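Local coordinates for DUF2442 domain-containing protein (Nitrosomonas europaea, PDB 2AUW), which is of unknown function but possibly binds DNA, at residues 37-42 / 72-77; 47-52 / 67-72; 90-95 / 124-129; 96-101 / 136-141. All coordinates share one frame; numbering follows the deposited sequence. Where two conformers were deposited one is given.

How the interactions relate
Interactions 1 and 2 share Thr72 and lie side by side in the DUF2442 region, their centres about 9 Å apart; interaction 2 is nested inside the chain loop closed by interaction 1, and the Phe74 and Trp69 rings join them. Interactions 3 and 4 build the helical C-terminal part. Their centres are about 12 Å apart, both use helix 92-101, and their segments alternate along the chain; Phe95 of interaction 3 touches Cys138 of interaction 4. The two halves meet where the start of helix 76-86 comes close to His92, about 19 Å separating the centres of interactions 1 and 3. Interactions 2 and 4 are the most distant, about 33 Å between centres.

Interaction 1. Residues 37-42 / 72-77; sequences GDILRK and TEFGRD
Phe74 pushes the far end of its ring between Ile39 and Leu40, two consecutive residues of helix 37-42, and meets both through its CZ corner. Ile39 CG2 lies 3.6 Å from Phe74 CZ, and on the other branch Ile39 CG1 lies 3.9 Å from Phe74 CE2. The isoleucine and the ring run past one another in opposite directions. Leu40 instead comes across the ring at about a right angle and touches with a single methyl, Leu40 CD2 being 3.7 Å from Phe74 CZ; Phe74 CE1 is nearly as close to the same methyl. Ile39 CG1 stands anti to its backbone N (chi1 -178°), an orientation that sets the two branches of the side chain against neighbouring ring atoms. Both methyl approaches are oblique, and no hydrogen bond crosses the contact, which is therefore held by apolar packing alone.

Helix 37-42 carries its own polar link: Arg41 NH2 donates to Asp38 OD1 at 2.7 Å, a salt bridge between residues one helical turn apart and remote from Phe74. The Phe74 ring also meets Trp82 edge-to-face and touches Val79, both of helix 76-86, while Ile39 packs on Trp82 as well. Gly75 follows as the N-cap of that helix. The contact is plain hydrophobic-core packing within the alpha-beta DUF2442 domain, fastening a short helix to the turn that leads into a longer one.

Interaction 2. Residues 47-52 / 67-72; sequences APILDP and VEWFDT
Ile49 reaches both aromatic rings of the 67-72 segment with different branches. Its CG2 methyl sits squarely over the five-membered ring of Trp69, Ile49 CG2 being 3.5 Å from that ring's centroid and 1° off the normal, a textbook CH-pi contact. The longer branch runs on beside the tryptophan, Ile49 CD1 lying 4.0 Å from Trp69 CE3. On its way Ile49 CG1 passes Phe70 CE1 at 3.7 Å, obliquely to that ring. The branches part in this manner because CG2 is anti to the backbone N while CG1 is anti to the carbonyl carbon (chi1 -60°). Pro48 adds a looser touch nearer the surface, Pro48 CB to Phe70 CE1 at 4.0 Å.

The rings belong to the turn that follows strand 67-68, which pairs with strand 59-60 in a small antiparallel sheet of the DUF2442 domain; the isoleucine comes from the irregular, helix-like segment before helix 52-55. Behind the first shell, Trp69 also meets the rings of Phe55 and Phe74. The turn is pinned by carboxylates: Thr72 N donates to Glu68 OE1 at 2.7 Å, nearly straight at 168°, and Glu68 OE1 receives it on its anti lone pair. Glu73 holds the backbone of the turn, its OE1 accepting from the N atoms of Phe70 and Asp71 and its OE2 from Trp69 N. Farther out, His59 NE2 bonds to Glu68 OE2.

Interaction 3. Residues 90-95 / 124-129; sequences VSHEMF and RTAHKI
Arg124, the last residue of helix 117-124, meets His92 and Phe95 of helix 92-101 mainly with its backbone. A Schellman motif ends its helix here, with Ala126 as the C-prime residue; helix 117-124 and helix 106-113 before it form a pair consistent with a helix-turn-helix unit. Arg124 O approaches the edge of the His92 ring near its plane, 3.7 Å from His92 CD2, and lies 3.6 Å from His92 CB. A water placed 2.8 Å from both Arg124 O and His92 O can donate to either; with further acceptors in reach, which of these bonds form at one time is not settled. Arg124 N faces Phe95 obliquely, 3.8 Å from Phe95 CD2. The guanidinium turns elsewhere, NH1 bonding to Asn4 O and NH2 forming a salt bridge with Glu5, so the N-terminal arm holds it.

Thr125 leaves the helical conformation, its hydroxyl bonded back to Ser121 O. At Ala126 the chain reverses with positive phi, which presents the methyl to His92. That ring is turned to meet it by a first torsion (chi1 74°) placing CG between the backbone N and the carbonyl carbon. Helix 92-101 begins at this point, Ser91 OG capping it by accepting from Met94 N at 3.1 Å. Ala126 CB stands 4.3 Å from the centroid of the His92 ring, 30° off the normal, with His92 CG at 4.0 Å.

Interaction 4. Residues 96-101 / 136-141; sequences GDWMHR and LACLGW
With its CG anti to the backbone N (chi1 169°), Trp98 swings its indole out toward helix 136-141, where Cys138, its SG anti to the carbonyl carbon, lies over one face. The cysteine spans both rings: Cys138 CB stands 3.4 Å from the centroid of the five-membered ring of Trp98, a CH-pi contact, and Cys138 SG stands 3.7 Å from that of the six-membered ring, a sulfur-aromatic contact. Trp141, one turn on, receives the edge of Trp98 on its face, an offset edge-to-face pair with six-membered-ring centroids 5.8 Å apart and planes at 80°. Nearer the solvent, Arg101 NH1 passes Leu139 CD2 at 4.1 Å, this methyl near the guanidinium plane; Arg101 NE forms a salt bridge with Glu142, and one face of the guanidinium rests over Trp98 CA.

The two helical segments run nearly parallel, their axes 11.0 Å apart and inclined at 19°, a spacing bridged by the indole. Leu113 of helix 106-113 packs on both Trp98 and Cys138, so that helix touches both helices of this contact, while Met99, on a different side of helix 92-101, packs on Val120 and Arg124 of helix 117-124.

Interaction 1. Residues 37-42 / 72-77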
loop_
_atom_site.group_PDB
_atom_site.type_symbol
_atom_site.label_atom_id
_atom_site.label_comp_id
_atom_site.label_asym_id
_atom_site.label_seq_id
_atom_site.Cartn_x
_atom_site.Cartn_y
_atom_site.Cartn_z
ATOM N N GLY B 37 12.085 26.343 19.101
ATOM C CA GLY B 37 12.641 27.698 19.300
ATOM C C GLY B 37 13.719 28.047 18.280
ATOM O O GLY B 37 13.726 29.144 17.718
ATOM N N ASP B 38 14.617 27.102 18.052
ATOM C CA ASP B 38 15.723 27.263 17.099
ATOM C C ASP B 38 15.221 27.509 15.661
ATOM O O ASP B 38 15.688 28.432 14.977
ATOM C CB ASP B 38 16.653 26.032 17.152
ATOM C CG ASP B 38 17.545 25.992 18.405
ATOM O OD1 ASP B 38 17.696 27.021 19.099
ATOM O OD2 ASP B 38 18.140 24.912 18.684
ATOM N N ILE B 39 14.263 26.703 15.193
ATOM C CA ILE B 39 13.718 26.881 13.847
ATOM C C ILE B 39 12.934 28.186 13.704
ATOM O O ILE B 39 13.101 28.897 12.705
ATOM C CB ILE B 39 12.905 25.637 13.295
ATOM C CG1 ILE B 39 12.408 25.896 11.872
ATOM C CG2 ILE B 39 11.698 25.385 14.143
ATOM C CD1 ILE B 39 13.481 26.059 10.805
ATOM N N LEU B 40 12.089 28.513 14.690
ATOM C CA LEU B 40 11.358 29.803 14.674
ATOM C C LEU B 40 12.331 31.001 14.524
ATOM O O LEU B 40 12.089 31.909 13.726
ATOM C CB LEU B 40 10.536 29.958 15.945
ATOM C CG LEU B 40 9.320 29.025 16.123
ATOM C CD1 LEU B 40 8.824 29.163 17.570
ATOM C CD2 LEU B 40 8.191 29.321 15.117
ATOM N N ARG B 41 13.429 30.976 15.277
ATOM C CA ARG B 41 14.437 32.056 15.250
ATOM C C ARG B 41 15.144 32.187 13.898
ATOM O O ARG B 41 15.702 33.255 13.559
ATOM C CB ARG B 41 15.492 31.789 16.316
ATOM C CG ARG B 41 15.012 32.068 17.713
ATOM C CD ARG B 41 16.156 32.004 18.699
ATOM N NE ARG B 41 16.454 30.642 19.144
ATOM C CZ ARG B 41 15.780 30.003 20.104
ATOM N NH1 ARG B 41 14.756 30.594 20.708
ATOM N NH2 ARG B 41 16.128 28.767 20.456
ATOM N N LYS B 42 15.169 31.101 13.129
ATOM C CA LYS B 42 15.909 31.097 11.876
ATOM C C LYS B 42 15.085 31.469 10.654
ATOM O O LYS B 42 15.609 31.535 9.532
ATOM C CB LYS B 42 16.607 29.758 11.673
ATOM C CG LYS B 42 17.813 29.615 12.567
ATOM C CD LYS B 42 18.654 28.473 12.102
ATOM C CE LYS B 42 19.691 28.111 13.130
ATOM N NZ LYS B 42 19.915 29.188 14.136
ATOM N N THR B 72 -0.222 27.371 8.837
ATOM C CA THR B 72 0.385 26.088 8.460
ATOM C C THR B 72 1.940 26.092 8.527
ATOM O O THR B 72 2.615 25.725 7.562
ATOM C CB THR B 72 -0.061 25.684 7.030
ATOM O OG1 THR B 72 0.280 26.739 6.119
ATOM C CG2 THR B 72 -1.565 25.439 6.973
ATOM N N GLU B 73 2.497 26.498 9.658
ATOM C CA GLU B 73 3.945 26.743 9.727
ATOM C C GLU B 73 4.788 25.476 9.609
ATOM O O GLU B 73 5.755 25.455 8.826
ATOM C CB GLU B 73 4.340 27.533 10.975
ATOM C CG GLU B 73 3.933 29.016 10.920
ATOM C CD GLU B 73 2.483 29.257 11.343
ATOM O OE1 GLU B 73 2.076 30.428 11.440
ATOM O OE2 GLU B 73 1.760 28.269 11.576
ATOM N N PHE B 74 4.452 24.432 10.373
ATOM C CA PHE B 74 5.287 23.204 10.312
ATOM C C PHE B 74 4.506 21.947 9.975
ATOM O O PHE B 74 3.602 21.583 10.724
ATOM C CB PHE B 74 6.007 22.962 11.627
ATOM C CG PHE B 74 6.836 24.116 12.096
ATOM C CD1 PHE B 74 6.698 24.589 13.389
ATOM C CD2 PHE B 74 7.768 24.708 11.256
ATOM C CE1 PHE B 74 7.467 25.653 13.849
ATOM C CE2 PHE B 74 8.548 25.786 11.699
ATOM C CZ PHE B 74 8.402 26.255 12.998
ATOM N N GLY B 75 4.900 21.264 8.891
ATOM C CA GLY B 75 4.295 19.972 8.515
ATOM C C GLY B 75 4.390 18.964 9.653
ATOM O O GLY B 75 5.413 18.910 10.355
ATOM N N ARG B 76 3.324 18.180 9.868
ATOM C CA ARG B 76 3.336 17.227 11.001
ATOM C C ARG B 76 4.489 16.225 10.868
ATOM O O ARG B 76 5.101 15.857 11.863
ATOM C CB ARG B 76 1.978 16.508 11.185
ATOM C CG ARG B 76 1.637 15.547 10.077
ATOM C CD ARG B 76 0.312 14.911 10.364
ATOM N NE ARG B 76 0.191 13.527 9.884
ATOM C CZ ARG B 76 -0.058 13.176 8.619
ATOM N NH1 ARG B 76 -0.170 11.883 8.292
ATOM N NH2 ARG B 76 -0.172 14.109 7.677
ATOM N N ASP B 77 4.841 15.858 9.634
ATOM C CA ASP B 77 5.896 14.875 9.416
ATOM C C ASP B 77 7.257 15.421 9.863
ATOM O O ASP B 77 8.059 14.684 10.456
ATOM C CB ASP B 77 5.920 14.360 7.960
ATOM C CG ASP B 77 6.060 15.487 6.912
ATOM O OD1 ASP B 77 5.463 16.570 7.079
ATOM O OD2 ASP B 77 6.805 15.288 5.933
#

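Interaction 2. Residues 47-52 / 67-72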
loop_
_atom_site.group_PDB
_atom_site.type_symbol
_atom_site.label_atom_id
_atom_site.label_comp_id
_atom_site.label_asym_id
_atom_site.label_seq_id
_atom_site.Cartn_x
_atom_site.Cartn_y
_atom_site.Cartn_z
ATOM N N ALA B 47 8.918 35.287 13.216
ATOM C CA ALA B 47 9.261 36.075 14.400
ATOM C C ALA B 47 8.083 36.389 15.339
ATOM O O ALA B 47 8.239 36.322 16.545
ATOM C CB ALA B 47 10.006 37.357 14.006
ATOM N N PRO B 48 6.904 36.722 14.786
ATOM C CA PRO B 48 5.747 36.963 15.678
ATOM C C PRO B 48 5.394 35.800 16.604
ATOM O O PRO B 48 4.843 36.028 17.683
ATOM C CB PRO B 48 4.602 37.224 14.703
ATOM C CG PRO B 48 5.257 37.757 13.486
ATOM C CD PRO B 48 6.543 36.942 13.373
ATOM N N ILE B 49 5.735 34.570 16.201
ATOM C CA ILE B 49 5.479 33.386 17.035
ATOM C C ILE B 49 6.364 33.339 18.271
ATOM O O ILE B 49 6.029 32.678 19.259
ATOM C CB ILE B 49 5.517 32.058 16.198
ATOM C CG1 ILE B 49 4.445 32.126 15.106
ATOM C CG2 ILE B 49 5.233 30.857 17.101
ATOM C CD1 ILE B 49 4.653 31.228 13.916
ATOM N N LEU B 50 7.472 34.084 18.238
ATOM C CA LEU B 50 8.412 34.144 19.360
ATOM C C LEU B 50 7.845 34.849 20.613
ATOM O O LEU B 50 8.348 34.664 21.731
ATOM C CB LEU B 50 9.747 34.782 18.916
ATOM C CG LEU B 50 10.652 33.999 17.948
ATOM C CD1 LEU B 50 11.835 34.887 17.519
ATOM C CD2 LEU B 50 11.181 32.737 18.623
ATOM N N ASP B 51 6.791 35.636 20.417
ATOM C CA ASP B 51 6.033 36.227 21.518
ATOM C C ASP B 51 5.342 35.113 22.284
ATOM O O ASP B 51 4.608 34.323 21.674
ATOM C CB ASP B 51 4.975 37.168 20.953
ATOM C CG ASP B 51 4.281 38.016 22.035
ATOM O OD1 ASP B 51 4.446 37.776 23.261
ATOM O OD2 ASP B 51 3.576 38.962 21.634
ATOM N N PRO B 52 5.572 35.031 23.613
ATOM C CA PRO B 52 5.002 33.940 24.420
ATOM C C PRO B 52 3.475 33.789 24.337
ATOM O O PRO B 52 2.968 32.669 24.472
ATOM C CB PRO B 52 5.444 34.278 25.842
ATOM C CG PRO B 52 6.688 35.166 25.663
ATOM C CD PRO B 52 6.394 35.958 24.425
ATOM N N VAL B 67 1.137 21.749 12.236
ATOM C CA VAL B 67 1.216 22.473 13.490
ATOM C C VAL B 67 1.176 23.940 13.120
ATOM O O VAL B 67 1.980 24.403 12.335
ATOM C CB VAL B 67 2.507 22.097 14.262
ATOM C CG1 VAL B 67 2.759 23.063 15.442
ATOM C CG2 VAL B 67 2.445 20.667 14.765
ATOM N N GLU B 68 0.211 24.680 13.662
ATOM C CA GLU B 68 -0.045 26.019 13.187
ATOM C C GLU B 68 -0.209 27.012 14.335
ATOM O O GLU B 68 -0.668 26.652 15.418
ATOM C CB GLU B 68 -1.303 26.024 12.304
ATOM C CG GLU B 68 -1.748 27.431 11.903
ATOM C CD GLU B 68 -2.931 27.375 10.987
ATOM O OE1 GLU B 68 -2.708 27.274 9.761
ATOM O OE2 GLU B 68 -4.072 27.421 11.500
ATOM N N TRP B 69 0.190 28.253 14.079
ATOM C CA TRP B 69 -0.029 29.367 14.998
ATOM C C TRP B 69 -0.836 30.366 14.192
ATOM O O TRP B 69 -1.972 30.662 14.546
ATOM C CB TRP B 69 1.277 30.008 15.491
ATOM C CG TRP B 69 2.062 29.169 16.466
ATOM C CD1 TRP B 69 2.035 29.245 17.818
ATOM C CD2 TRP B 69 2.994 28.129 16.136
ATOM N NE1 TRP B 69 2.911 28.336 18.368
ATOM C CE2 TRP B 69 3.490 27.614 17.345
ATOM C CE3 TRP B 69 3.463 27.590 14.921
ATOM C CZ2 TRP B 69 4.430 26.587 17.388
ATOM C CZ3 TRP B 69 4.378 26.538 14.965
ATOM C CH2 TRP B 69 4.866 26.063 16.183
ATOM N N PHE B 70 -0.262 30.847 13.093
ATOM C CA PHE B 70 -1.004 31.697 12.151
ATOM C C PHE B 70 -1.322 31.021 10.812
ATOM O O PHE B 70 -2.454 31.093 10.342
ATOM C CB PHE B 70 -0.303 33.050 11.934
ATOM C CG PHE B 70 0.031 33.776 13.208
ATOM C CD1 PHE B 70 1.347 33.848 13.657
ATOM C CD2 PHE B 70 -0.974 34.400 13.958
ATOM C CE1 PHE B 70 1.665 34.514 14.839
ATOM C CE2 PHE B 70 -0.673 35.080 15.146
ATOM C CZ PHE B 70 0.654 35.136 15.590
ATOM N N ASP B 71 -0.334 30.361 10.202
ATOM C CA ASP B 71 -0.517 29.787 8.866
ATOM C C ASP B 71 0.351 28.550 8.586
ATOM O O ASP B 71 1.503 28.679 8.133
ATOM C CB ASP B 71 -0.260 30.842 7.782
ATOM C CG ASP B 71 -0.557 30.328 6.385
ATOM O OD1 ASP B 71 -1.344 29.359 6.239
ATOM O OD2 ASP B 71 0.003 30.889 5.424
ATOM N N THR B 72 -0.222 27.371 8.837
ATOM C CA THR B 72 0.385 26.088 8.460
ATOM C C THR B 72 1.940 26.092 8.527
ATOM O O THR B 72 2.615 25.725 7.562
ATOM C CB THR B 72 -0.061 25.684 7.030
ATOM O OG1 THR B 72 0.280 26.739 6.119
ATOM C CG2 THR B 72 -1.565 25.439 6.973
#

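Interaction 3. Residues 90-95 / 124-129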
loop_
_atom_site.group_PDB
_atom_site.type_symbol
_atom_site.label_atom_id
_atom_site.label_comp_id
_atom_site.label_asym_id
_atom_site.label_seq_id
_atom_site.Cartn_x
_atom_site.Cartn_y
_atom_site.Cartn_z
ATOM N N VAL B 90 16.732 7.875 15.679
ATOM C CA VAL B 90 16.809 8.011 14.226
ATOM C C VAL B 90 15.430 8.310 13.639
ATOM O O VAL B 90 14.475 7.543 13.855
ATOM C CB VAL B 90 17.384 6.718 13.637
ATOM C CG1 VAL B 90 17.486 6.798 12.092
ATOM C CG2 VAL B 90 18.746 6.422 14.308
ATOM N N SER B 91 15.302 9.408 12.889
ATOM C CA SER B 91 14.023 9.749 12.287
ATOM C C SER B 91 13.856 9.086 10.930
ATOM O O SER B 91 14.838 8.705 10.266
ATOM C CB SER B 91 13.845 11.281 12.119
ATOM O OG SER B 91 14.887 11.736 11.244
ATOM N N HIS B 92 12.598 8.986 10.504
ATOM C CA HIS B 92 12.285 8.574 9.134
ATOM C C HIS B 92 12.878 9.520 8.063
ATOM O O HIS B 92 13.151 9.080 6.946
ATOM C CB HIS B 92 10.759 8.471 8.953
ATOM C CG HIS B 92 10.077 9.795 8.865
ATOM N ND1 HIS B 92 9.831 10.577 9.969
ATOM C CD2 HIS B 92 9.585 10.475 7.799
ATOM C CE1 HIS B 92 9.227 11.690 9.589
ATOM N NE2 HIS B 92 9.068 11.652 8.274
ATOM N N GLU B 93 13.052 10.799 8.405
ATOM C CA GLU B 93 13.708 11.773 7.499
ATOM C C GLU B 93 15.187 11.508 7.312
ATOM O O GLU B 93 15.677 11.578 6.196
ATOM C CB GLU B 93 13.481 13.215 7.959
ATOM C CG GLU B 93 12.043 13.643 7.811
ATOM C CD GLU B 93 11.814 15.118 8.089
ATOM O OE1 GLU B 93 12.742 15.837 8.484
ATOM O OE2 GLU B 93 10.683 15.556 7.917
HETATM N N MSE B 94 15.893 11.168 8.383
HETATM C CA MSE B 94 17.302 10.768 8.277
HETATM C C MSE B 94 17.433 9.563 7.342
HETATM O O MSE B 94 18.311 9.512 6.467
HETATM C CB MSE B 94 17.869 10.452 9.676
HETATM C CG MSE B 94 18.176 11.697 10.498
HETATM SE SE MSE B 94 18.466 11.255 12.352
HETATM C CE MSE B 94 20.088 10.174 12.174
ATOM N N PHE B 95 16.517 8.613 7.500
ATOM C CA PHE B 95 16.482 7.398 6.695
ATOM C C PHE B 95 16.128 7.712 5.234
ATOM O O PHE B 95 16.793 7.223 4.302
ATOM C CB PHE B 95 15.470 6.401 7.297
ATOM C CG PHE B 95 15.477 5.042 6.633
ATOM C CD1 PHE B 95 16.470 4.102 6.954
ATOM C CD2 PHE B 95 14.498 4.701 5.695
ATOM C CE1 PHE B 95 16.512 2.830 6.358
ATOM C CE2 PHE B 95 14.512 3.423 5.077
ATOM C CZ PHE B 95 15.528 2.479 5.424
ATOM N N ARG B 124 10.790 4.111 6.272
ATOM C CA ARG B 124 10.677 5.306 5.443
ATOM C C ARG B 124 9.427 6.132 5.803
ATOM O O ARG B 124 9.451 7.354 5.744
ATOM C CB ARG B 124 10.581 4.865 3.964
ATOM C CG ARG B 124 10.817 5.934 2.938
ATOM C CD ARG B 124 10.519 5.411 1.532
ATOM N NE ARG B 124 9.101 5.512 1.150
ATOM C CZ ARG B 124 8.511 6.610 0.652
ATOM N NH1 ARG B 124 7.223 6.578 0.330
ATOM N NH2 ARG B 124 9.192 7.738 0.472
ATOM N N THR B 125 8.317 5.432 6.084
ATOM C CA THR B 125 6.998 6.049 6.252
ATOM C C THR B 125 6.657 6.274 7.744
ATOM O O THR B 125 5.547 6.663 8.069
ATOM C CB THR B 125 5.936 5.199 5.610
ATOM O OG1 THR B 125 5.924 3.910 6.244
ATOM C CG2 THR B 125 6.205 5.052 4.106
ATOM N N ALA B 126 7.620 5.997 8.632
ATOM C CA ALA B 126 7.460 6.172 10.104
ATOM C C ALA B 126 6.389 5.233 10.674
ATOM O O ALA B 126 5.717 5.565 11.649
ATOM C CB ALA B 126 7.170 7.660 10.482
ATOM N N HIS B 127 6.222 4.085 10.024
ATOM C CA HIS B 127 5.256 3.055 10.456
ATOM C C HIS B 127 5.908 2.185 11.541
ATOM O O HIS B 127 5.203 1.569 12.332
ATOM C CB HIS B 127 4.792 2.227 9.237
ATOM C CG HIS B 127 3.448 1.545 9.406
ATOM N ND1 HIS B 127 2.910 1.221 10.638
ATOM C CD2 HIS B 127 2.558 1.092 8.484
ATOM C CE1 HIS B 127 1.738 0.618 10.469
ATOM N NE2 HIS B 127 1.496 0.540 9.170
ATOM N N LYS B 128 7.242 2.132 11.536
ATOM C CA LYS B 128 8.024 1.445 12.560
ATOM C C LYS B 128 9.206 2.308 12.995
ATOM O O LYS B 128 9.890 2.931 12.172
ATOM C CB LYS B 128 8.545 0.097 12.049
ATOM C CG LYS B 128 7.474 -0.937 11.896
ATOM C CD LYS B 128 8.043 -2.351 11.790
ATOM C CE LYS B 128 6.944 -3.384 12.046
ATOM N NZ LYS B 128 7.343 -4.757 11.578
ATOM N N ILE B 129 9.475 2.339 14.290
ATOM C CA ILE B 129 10.651 3.104 14.734
ATOM C C ILE B 129 11.922 2.435 14.227
ATOM O O ILE B 129 12.014 1.206 14.124
ATOM C CB ILE B 129 10.694 3.367 16.270
ATOM C CG1 ILE B 129 11.152 2.133 17.011
ATOM C CG2 ILE B 129 9.392 3.933 16.815
ATOM C CD1 ILE B 129 12.634 2.218 17.270
HETATM O O HOH W 1 11.440 9.047 4.759
#

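Interaction 4. Residues 96-101 / 136-141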
loop_
_atom_site.group_PDB
_atom_site.type_symbol
_atom_site.label_atom_id
_atom_site.label_comp_id
_atom_site.label_asym_id
_atom_site.label_seq_id
_atom_site.Cartn_x
_atom_site.Cartn_y
_atom_site.Cartn_z
ATOM N N GLY B 96 15.088 8.509 5.034
ATOM C CA GLY B 96 14.703 8.965 3.684
ATOM C C GLY B 96 15.791 9.780 2.985
ATOM O O GLY B 96 16.018 9.610 1.780
ATOM N N ASP B 97 16.485 10.632 3.732
ATOM C CA ASP B 97 17.631 11.398 3.210
ATOM C C ASP B 97 18.760 10.462 2.759
ATOM O O ASP B 97 19.354 10.673 1.700
ATOM C CB ASP B 97 18.177 12.351 4.272
ATOM C CG ASP B 97 17.281 13.570 4.511
ATOM O OD1 ASP B 97 16.263 13.744 3.810
ATOM O OD2 ASP B 97 17.615 14.358 5.411
ATOM N N TRP B 98 19.044 9.424 3.556
ATOM C CA TRP B 98 20.010 8.396 3.170
ATOM C C TRP B 98 19.635 7.687 1.868
ATOM O O TRP B 98 20.495 7.474 1.017
ATOM C CB TRP B 98 20.242 7.390 4.317
ATOM C CG TRP B 98 21.008 6.164 3.926
ATOM C CD1 TRP B 98 22.369 6.014 3.868
ATOM C CD2 TRP B 98 20.448 4.888 3.587
ATOM N NE1 TRP B 98 22.684 4.724 3.476
ATOM C CE2 TRP B 98 21.521 4.018 3.305
ATOM C CE3 TRP B 98 19.128 4.403 3.492
ATOM C CZ2 TRP B 98 21.326 2.685 2.932
ATOM C CZ3 TRP B 98 18.928 3.066 3.105
ATOM C CH2 TRP B 98 20.028 2.237 2.821
HETATM N N MSE B 99 18.361 7.337 1.702
HETATM C CA MSE B 99 17.891 6.768 0.434
HETATM C C MSE B 99 18.050 7.760 -0.733
HETATM O O MSE B 99 18.614 7.424 -1.796
HETATM C CB MSE B 99 16.423 6.337 0.540
HETATM C CG MSE B 99 16.165 5.131 1.482
HETATM SE SE MSE B 99 14.256 4.661 1.468
HETATM C CE MSE B 99 13.589 6.395 1.493
ATOM N N HIS B 100 17.563 8.973 -0.517
ATOM C CA HIS B 100 17.607 10.013 -1.534
ATOM C C HIS B 100 19.032 10.307 -2.021
ATOM O O HIS B 100 19.313 10.235 -3.231
ATOM C CB HIS B 100 16.897 11.295 -1.083
ATOM C CG HIS B 100 16.656 12.248 -2.218
ATOM N ND1 HIS B 100 17.449 13.354 -2.443
ATOM C CD2 HIS B 100 15.757 12.219 -3.232
ATOM C CE1 HIS B 100 17.029 13.984 -3.529
ATOM N NE2 HIS B 100 16.010 13.311 -4.032
ATOM N N ARG B 101 19.937 10.594 -1.096
ATOM C CA ARG B 101 21.288 10.994 -1.473
ATOM C C ARG B 101 22.062 9.835 -2.102
ATOM O O ARG B 101 23.101 10.047 -2.751
ATOM C CB ARG B 101 22.047 11.568 -0.283
ATOM C CG ARG B 101 22.316 10.579 0.854
ATOM C CD ARG B 101 22.987 11.304 2.002
ATOM N NE ARG B 101 23.416 10.398 3.061
ATOM C CZ ARG B 101 22.997 10.463 4.315
ATOM N NH1 ARG B 101 23.445 9.595 5.199
ATOM N NH2 ARG B 101 22.147 11.402 4.682
ATOM N N LEU B 136 23.097 2.594 11.871
ATOM C CA LEU B 136 24.518 2.294 11.750
ATOM C C LEU B 136 24.802 1.531 10.439
ATOM O O LEU B 136 25.786 1.820 9.750
ATOM C CB LEU B 136 24.987 1.501 12.978
ATOM C CG LEU B 136 25.040 2.253 14.325
ATOM C CD1 LEU B 136 25.376 1.256 15.425
ATOM C CD2 LEU B 136 26.095 3.353 14.299
ATOM N N ALA B 137 23.923 0.587 10.086
ATOM C CA ALA B 137 24.030 -0.138 8.817
ATOM C C ALA B 137 23.942 0.785 7.612
ATOM O O ALA B 137 24.727 0.605 6.675
ATOM C CB ALA B 137 22.983 -1.263 8.692
ATOM N N CYS B 138 23.026 1.765 7.639
ATOM C CA CYS B 138 22.941 2.774 6.555
ATOM C C CYS B 138 24.284 3.478 6.370
ATOM O O CYS B 138 24.795 3.546 5.249
ATOM C CB CYS B 138 21.812 3.801 6.771
ATOM S SG CYS B 138 20.140 3.085 6.851
ATOM N N LEU B 139 24.865 3.934 7.483
ATOM C CA LEU B 139 26.137 4.652 7.469
ATOM C C LEU B 139 27.313 3.754 7.054
ATOM O O LEU B 139 28.195 4.185 6.314
ATOM C CB LEU B 139 26.405 5.341 8.823
ATOM C CG LEU B 139 25.413 6.444 9.215
ATOM C CD1 LEU B 139 25.742 7.036 10.584
ATOM C CD2 LEU B 139 25.338 7.523 8.151
ATOM N N GLY B 140 27.307 2.502 7.493
ATOM C CA GLY B 140 28.328 1.542 7.092
ATOM C C GLY B 140 28.281 1.215 5.616
ATOM O O GLY B 140 29.325 1.112 4.963
ATOM N N TRP B 141 27.069 1.045 5.088
ATOM C CA TRP B 141 26.912 0.817 3.664
ATOM C C TRP B 141 27.434 2.024 2.878
ATOM O O TRP B 141 28.125 1.870 1.871
ATOM C CB TRP B 141 25.459 0.530 3.310
ATOM C CG TRP B 141 25.251 0.299 1.837
ATOM C CD1 TRP B 141 25.330 -0.891 1.166
ATOM C CD2 TRP B 141 24.915 1.294 0.861
ATOM N NE1 TRP B 141 25.090 -0.693 -0.183
ATOM C CE2 TRP B 141 24.820 0.638 -0.393
ATOM C CE3 TRP B 141 24.698 2.686 0.924
ATOM C CZ2 TRP B 141 24.494 1.323 -1.581
ATOM C CZ3 TRP B 141 24.384 3.369 -0.257
ATOM C CH2 TRP B 141 24.287 2.675 -1.501
#